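Local coordinates for flavodoxin-like domain (Synechococcus elongatus PCC 6301, PDB 3HLY), which probably binds a flavin mononucleotide cofactor for electron transfer, as flavodoxin-like domains of flavoproteins do, at residues I127-Q130 with C131-S134. Residues are numbered along the deposited sequence; the frame is centred on the assembly and turned at random.
Sequences IYQQ and CEES
Two successive turns of the C-terminal helix 125-144 meet here, and S134 is tied back to Q130 by both backbone and side chain. The carbonyl Q130 O takes two bonds. S134 N reaches Q130 O at 2.8 Å, and the hydroxyl S134 OG gives its proton to Q130 O at 2.7 Å. The two donors come from opposite faces of the carbonyl plane. S134 OG stands anti to its own carbonyl carbon (chi1 -61°), which turns the hydroxyl back along the helix to Q130 O. An alanine here would probably leave Q130 O with the backbone N-H of the next turn as its one donor among these residues, and lose the side-chain tie between the two turns. The other i to i+4 bonds are regular: C131 N to I127 O is 3.0 Å, and E133 N to Q129 O is 2.8 Å. On the exposed side, a water bridges the side chains of Q129 and E133. It donates to E133 OE2 at 2.7 Å and takes a weak bond from Q129 NE2. Separately, Q129 NE2 lies 3.9 Å from E132 OE1, with the amide and carboxylate planes 78° apart. On the inner side, I127 CG2 lies 4.5 Å from C131 SG, a marginal apolar contact. I127 and C131 also touch helix 14-27, through L17 and through A20 and I21. This is an amphipathic alpha-helix, packed beside the first helix of a flavodoxin-like fold with a five-stranded parallel sheet in order 2-1-3-4-5.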
loop_
_atom_site.group_PDB
_atom_site.type_symbol
_atom_site.label_atom_id
_atom_site.label_comp_id
_atom_site.label_asym_id
_atom_site.label_seq_id
_atom_site.Cartn_x
_atom_site.Cartn_y
_atom_site.Cartn_z
ATOM N N ILE A 127 6.661 -6.549 -14.230
ATOM C CA ILE A 127 6.410 -6.014 -12.903
ATOM C C ILE A 127 4.955 -5.557 -12.742
ATOM O O ILE A 127 4.338 -5.779 -11.693
ATOM C CB ILE A 127 7.330 -4.812 -12.605
ATOM C CG1 ILE A 127 8.779 -5.281 -12.458
ATOM C CG2 ILE A 127 6.868 -4.106 -11.322
ATOM C CD1 ILE A 127 9.030 -6.094 -11.219
ATOM N N TYR A 128 4.413 -4.914 -13.772
ATOM C CA TYR A 128 3.041 -4.432 -13.708
ATOM C C TYR A 128 2.059 -5.582 -13.680
ATOM O O TYR A 128 0.986 -5.469 -13.084
ATOM C CB TYR A 128 2.728 -3.503 -14.879
ATOM C CG TYR A 128 3.436 -2.180 -14.780
ATOM C CD1 TYR A 128 3.347 -1.412 -13.622
ATOM C CD2 TYR A 128 4.220 -1.700 -15.835
ATOM C CE1 TYR A 128 4.023 -0.206 -13.511
ATOM C CE2 TYR A 128 4.902 -0.490 -15.731
ATOM C CZ TYR A 128 4.800 0.245 -14.569
ATOM O OH TYR A 128 5.480 1.422 -14.439
ATOM N N GLN A 129 2.423 -6.692 -14.320
ATOM C CA GLN A 129 1.558 -7.868 -14.327
ATOM C C GLN A 129 1.541 -8.455 -12.924
ATOM O O GLN A 129 0.509 -8.930 -12.460
ATOM C CB GLN A 129 2.063 -8.928 -15.309
ATOM C CG GLN A 129 1.188 -10.180 -15.373
ATOM C CD GLN A 129 -0.241 -9.881 -15.822
ATOM O OE1 GLN A 129 -0.473 -9.427 -16.948
ATOM N NE2 GLN A 129 -1.206 -10.129 -14.938
ATOM N N GLN A 130 2.693 -8.423 -12.256
ATOM C CA GLN A 130 2.812 -8.940 -10.901
ATOM C C GLN A 130 1.999 -8.074 -9.914
ATOM O O GLN A 130 1.394 -8.592 -8.972
ATOM C CB GLN A 130 4.284 -8.996 -10.492
ATOM C CG GLN A 130 4.515 -9.607 -9.119
ATOM C CD GLN A 130 5.972 -9.586 -8.726
ATOM O OE1 GLN A 130 6.822 -9.080 -9.473
ATOM N NE2 GLN A 130 6.279 -10.125 -7.546
ATOM N N CYS A 131 2.019 -6.762 -10.104
ATOM C CA CYS A 131 1.202 -5.862 -9.282
ATOM C C CYS A 131 -0.287 -6.212 -9.467
ATOM O O CYS A 131 -1.056 -6.286 -8.495
ATOM C CB CYS A 131 1.370 -4.419 -9.735
ATOM S SG CYS A 131 2.911 -3.661 -9.280
ATOM N N GLU A 132 -0.698 -6.384 -10.722
ATOM C CA GLU A 132 -2.093 -6.705 -11.012
ATOM C C GLU A 132 -2.459 -8.048 -10.415
ATOM O O GLU A 132 -3.536 -8.206 -9.841
ATOM C CB GLU A 132 -2.353 -6.734 -12.516
ATOM C CG GLU A 132 -3.808 -6.944 -12.873
ATOM C CD GLU A 132 -4.053 -6.832 -14.369
ATOM O OE1 GLU A 132 -4.415 -7.857 -14.989
ATOM O OE2 GLU A 132 -3.872 -5.719 -14.918
ATOM N N GLU A 133 -1.560 -9.018 -10.544
ATOM C CA GLU A 133 -1.823 -10.341 -9.991
ATOM C C GLU A 133 -1.866 -10.297 -8.466
ATOM O O GLU A 133 -2.634 -11.020 -7.852
ATOM C CB GLU A 133 -0.752 -11.349 -10.427
ATOM C CG GLU A 133 -1.124 -12.770 -10.045
ATOM C CD GLU A 133 -2.362 -13.258 -10.793
ATOM O OE1 GLU A 133 -3.114 -14.087 -10.238
ATOM O OE2 GLU A 133 -2.576 -12.818 -11.944
ATOM N N SER A 134 -1.036 -9.450 -7.859
ATOM C CA SER A 134 -1.019 -9.325 -6.407
ATOM C C SER A 134 -2.353 -8.760 -5.935
ATOM O O SER A 134 -2.873 -9.184 -4.896
ATOM C CB SER A 134 0.113 -8.387 -5.945
ATOM O OG SER A 134 1.377 -8.879 -6.326
HETATM O O HOH W 1 -0.439 -12.712 -13.550
#